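Local coordinates for protein mini-Z (PDB 3S1B) that probably serves as a compact two-helix binding peptide, a cut-down Z domain of protein A, that packs against another protein chain in its complex, at residues 4-12 and 26-34. Numbering follows the deposited sequence.
Sequences ECLLRYKEA and KIVSIDDDC
Ile-30 of helix 20-33 inserts its CG2 methyl between Tyr-9 and Arg-8 of helix 3-14. The methyl sits over the centre of the Tyr-9 ring, 3.9 Å from Ile-30 CG2 to the ring centroid and 13° off the normal, a CH-pi contact. The same Ile-30 CG2 lies 3.7 Å from Arg-8 CB and faces the guanidinium toward its rim. CG2 reaches this position because it is anti to the backbone N of Ile-30. At the edge of the ring, Tyr-9 CD1 meets Ile-27 CD1 at 4.0 Å. Ile-27 CD1 also touches the methyl of Ala-12, one turn further along. The Tyr-9 hydroxyl donates a hydrogen bond to Asp-31 OD1, modelled at 2.4 Å from Tyr-9 OH. The oxygen lies near the ring plane, but the carboxylate is turned 52° against the ring.

Helices 4-12 and 26-33 run antiparallel as a helical hairpin, their axes 10.0 Å apart at closest approach. They are consistent with two helices retained from the three-helix bundle of a protein A domain. The disulfide from Cys-5 SG to Cys-34 SG ties the start of the first helix to the C-terminus.

Salt bridges lie further out. Arg-8 brings NH2 to 3.6 Å from Asp-33 OD2. Glu-4 adds a long, purely electrostatic partner, and Arg-8 joins the two acids in a salt-bridge network. Nearer the interhelical connection, Lys-26, its CG anti to the backbone N (chi1 -177°) and its chain extended beyond, carries NZ across to Glu-11 OE1, 2.5 Å away in the model. Val-28 and Asp-32 of helix 20-33 pack on a chain of another protein. Asp-32 OD2 is hydrogen-bonded to the backbone of that chain.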
loop_
_atom_site.group_PDB
_atom_site.type_symbol
_atom_site.label_atom_id
_atom_site.label_comp_id
_atom_site.label_asym_id
_atom_site.label_seq_id
_atom_site.Cartn_x
_atom_site.Cartn_y
_atom_site.Cartn_z
ATOM N N GLU B 4 -33.961 -16.273 12.555
ATOM C CA GLU B 4 -33.781 -16.983 11.308
ATOM C C GLU B 4 -32.602 -16.465 10.537
ATOM O O GLU B 4 -31.890 -17.216 9.920
ATOM C CB GLU B 4 -34.999 -16.850 10.432
ATOM C CG GLU B 4 -34.611 -16.554 9.020
ATOM C CD GLU B 4 -35.768 -16.609 8.075
ATOM O OE1 GLU B 4 -36.505 -17.608 8.112
ATOM O OE2 GLU B 4 -35.936 -15.666 7.282
ATOM N N CYS B 5 -32.409 -15.160 10.552
ATOM C CA CYS B 5 -31.305 -14.550 9.829
ATOM C C CYS B 5 -29.946 -14.963 10.350
ATOM O O CYS B 5 -29.029 -15.180 9.592
ATOM C CB CYS B 5 -31.442 -13.038 9.846
ATOM S SG CYS B 5 -32.501 -12.415 8.560
ATOM N N LEU B 6 -29.817 -15.057 11.657
ATOM C CA LEU B 6 -28.570 -15.473 12.249
ATOM C C LEU B 6 -28.257 -16.876 11.842
ATOM O O LEU B 6 -27.134 -17.210 11.534
ATOM C CB LEU B 6 -28.692 -15.444 13.757
ATOM C CG LEU B 6 -28.844 -14.058 14.345
ATOM C CD1 LEU B 6 -29.069 -14.155 15.810
ATOM C CD2 LEU B 6 -27.620 -13.268 14.030
ATOM N N LEU B 7 -29.277 -17.707 11.848
ATOM C CA LEU B 7 -29.136 -19.103 11.523
ATOM C C LEU B 7 -28.681 -19.280 10.115
ATOM O O LEU B 7 -27.938 -20.184 9.812
ATOM C CB LEU B 7 -30.454 -19.796 11.730
ATOM C CG LEU B 7 -30.753 -19.788 13.206
ATOM C CD1 LEU B 7 -32.141 -20.191 13.458
ATOM C CD2 LEU B 7 -29.808 -20.687 13.891
ATOM N N ARG B 8 -29.201 -18.431 9.251
ATOM C CA ARG B 8 -28.854 -18.453 7.851
ATOM C C ARG B 8 -27.406 -18.089 7.644
ATOM O O ARG B 8 -26.704 -18.722 6.888
ATOM C CB ARG B 8 -29.783 -17.521 7.077
ATOM C CG ARG B 8 -30.778 -18.236 6.191
ATOM C CD ARG B 8 -32.177 -17.698 6.317
ATOM N NE ARG B 8 -32.442 -16.506 5.533
ATOM C CZ ARG B 8 -32.305 -16.435 4.225
ATOM N NH1 ARG B 8 -31.860 -17.469 3.560
ATOM N NH2 ARG B 8 -32.585 -15.323 3.591
ATOM N N TYR B 9 -26.958 -17.062 8.334
ATOM C CA TYR B 9 -25.572 -16.674 8.256
ATOM C C TYR B 9 -24.715 -17.766 8.843
ATOM O O TYR B 9 -23.656 -18.067 8.341
ATOM C CB TYR B 9 -25.343 -15.366 8.976
ATOM C CG TYR B 9 -25.749 -14.170 8.174
ATOM C CD1 TYR B 9 -25.203 -13.928 6.941
ATOM C CD2 TYR B 9 -26.662 -13.275 8.659
ATOM C CE1 TYR B 9 -25.564 -12.840 6.220
ATOM C CE2 TYR B 9 -27.018 -12.191 7.946
ATOM C CZ TYR B 9 -26.472 -11.977 6.727
ATOM O OH TYR B 9 -26.839 -10.879 6.013
ATOM N N LYS B 10 -25.163 -18.329 9.948
ATOM C CA LYS B 10 -24.378 -19.329 10.628
ATOM C C LYS B 10 -24.151 -20.554 9.780
ATOM O O LYS B 10 -23.061 -21.093 9.755
ATOM C CB LYS B 10 -25.021 -19.704 11.956
ATOM C CG LYS B 10 -24.354 -20.877 12.607
ATOM C CD LYS B 10 -24.085 -20.665 14.072
ATOM C CE LYS B 10 -25.185 -21.195 14.926
ATOM N NZ LYS B 10 -26.323 -20.294 14.799
ATOM N N GLU B 11 -25.186 -20.992 9.096
ATOM C CA GLU B 11 -25.081 -22.132 8.222
ATOM C C GLU B 11 -24.132 -21.848 7.090
ATOM O O GLU B 11 -23.472 -22.732 6.607
ATOM C CB GLU B 11 -26.454 -22.564 7.737
ATOM C CG GLU B 11 -26.604 -22.639 6.248
ATOM C CD GLU B 11 -26.086 -23.912 5.677
ATOM O OE1 GLU B 11 -26.160 -24.086 4.451
ATOM O OE2 GLU B 11 -25.606 -24.742 6.453
ATOM N N ALA B 12 -24.078 -20.614 6.636
ATOM C CA ALA B 12 -23.221 -20.292 5.520
ATOM C C ALA B 12 -21.792 -20.586 5.872
ATOM O O ALA B 12 -21.052 -21.121 5.074
ATOM C CB ALA B 12 -23.365 -18.865 5.165
ATOM N N LYS B 26 -24.050 -16.998 -1.458
ATOM C CA LYS B 26 -25.156 -17.268 -0.565
ATOM C C LYS B 26 -25.318 -16.184 0.471
ATOM O O LYS B 26 -26.405 -15.846 0.860
ATOM C CB LYS B 26 -24.930 -18.577 0.156
ATOM C CG LYS B 26 -26.055 -18.950 1.045
ATOM C CD LYS B 26 -25.804 -20.273 1.698
ATOM C CE LYS B 26 -26.937 -20.659 2.631
ATOM N NZ LYS B 26 -26.686 -21.975 3.280
ATOM N N ILE B 27 -24.215 -15.586 0.872
ATOM C CA ILE B 27 -24.258 -14.492 1.812
ATOM C C ILE B 27 -25.030 -13.352 1.201
ATOM O O ILE B 27 -25.844 -12.717 1.844
ATOM C CB ILE B 27 -22.859 -13.988 2.093
ATOM C CG1 ILE B 27 -22.066 -15.039 2.839
ATOM C CG2 ILE B 27 -22.911 -12.757 2.940
ATOM C CD1 ILE B 27 -22.432 -15.118 4.269
ATOM N N VAL B 28 -24.789 -13.106 -0.071
ATOM C CA VAL B 28 -25.458 -12.025 -0.743
ATOM C C VAL B 28 -26.944 -12.272 -0.719
ATOM O O VAL B 28 -27.711 -11.360 -0.548
ATOM C CB VAL B 28 -24.983 -11.863 -2.158
ATOM C CG1 VAL B 28 -25.676 -10.740 -2.776
ATOM C CG2 VAL B 28 -23.535 -11.596 -2.177
ATOM N N SER B 29 -27.360 -13.509 -0.884
ATOM C CA SER B 29 -28.771 -13.812 -0.816
ATOM C C SER B 29 -29.341 -13.518 0.551
ATOM O O SER B 29 -30.416 -12.967 0.658
ATOM C CB SER B 29 -28.999 -15.276 -1.102
ATOM O OG SER B 29 -28.200 -15.685 -2.175
ATOM N N ILE B 30 -28.624 -13.881 1.605
ATOM C CA ILE B 30 -29.120 -13.656 2.945
ATOM C C ILE B 30 -29.272 -12.175 3.142
ATOM O O ILE B 30 -30.175 -11.727 3.815
ATOM C CB ILE B 30 -28.244 -14.276 4.026
ATOM C CG1 ILE B 30 -27.761 -15.651 3.607
ATOM C CG2 ILE B 30 -29.005 -14.407 5.297
ATOM C CD1 ILE B 30 -28.615 -16.286 2.619
ATOM N N ASP B 31 -28.362 -11.410 2.574
ATOM C CA ASP B 31 -28.443 -9.963 2.680
ATOM C C ASP B 31 -29.679 -9.379 2.021
ATOM O O ASP B 31 -30.310 -8.501 2.576
ATOM C CB ASP B 31 -27.231 -9.330 2.029
ATOM C CG ASP B 31 -25.979 -9.568 2.792
ATOM O OD1 ASP B 31 -26.075 -9.987 3.952
ATOM O OD2 ASP B 31 -24.900 -9.330 2.232
ATOM N N ASP B 32 -30.021 -9.863 0.836
ATOM C CA ASP B 32 -31.199 -9.359 0.113
ATOM C C ASP B 32 -32.444 -9.458 0.994
ATOM O O ASP B 32 -33.167 -8.475 1.169
ATOM C CB ASP B 32 -31.428 -10.124 -1.208
ATOM C CG ASP B 32 -30.490 -9.675 -2.342
ATOM O OD1 ASP B 32 -30.443 -10.377 -3.380
ATOM O OD2 ASP B 32 -29.806 -8.630 -2.211
ATOM N N ASP B 33 -32.676 -10.646 1.550
ATOM C CA ASP B 33 -33.792 -10.876 2.474
ATOM C C ASP B 33 -33.502 -10.310 3.865
ATOM O O ASP B 33 -34.422 -10.097 4.656
ATOM C CB ASP B 33 -34.109 -12.381 2.591
ATOM C CG ASP B 33 -34.786 -12.947 1.342
ATOM O OD1 ASP B 33 -34.993 -12.195 0.366
ATOM O OD2 ASP B 33 -35.113 -14.153 1.334
ATOM N N CYS B 34 -32.227 -10.069 4.159
ATOM C CA CYS B 34 -31.812 -9.692 5.499
ATOM C C CYS B 34 -30.539 -8.853 5.485
ATOM O O CYS B 34 -30.486 -7.782 6.086
ATOM C CB CYS B 34 -31.593 -10.956 6.331
ATOM S SG CYS B 34 -31.907 -10.710 8.072
#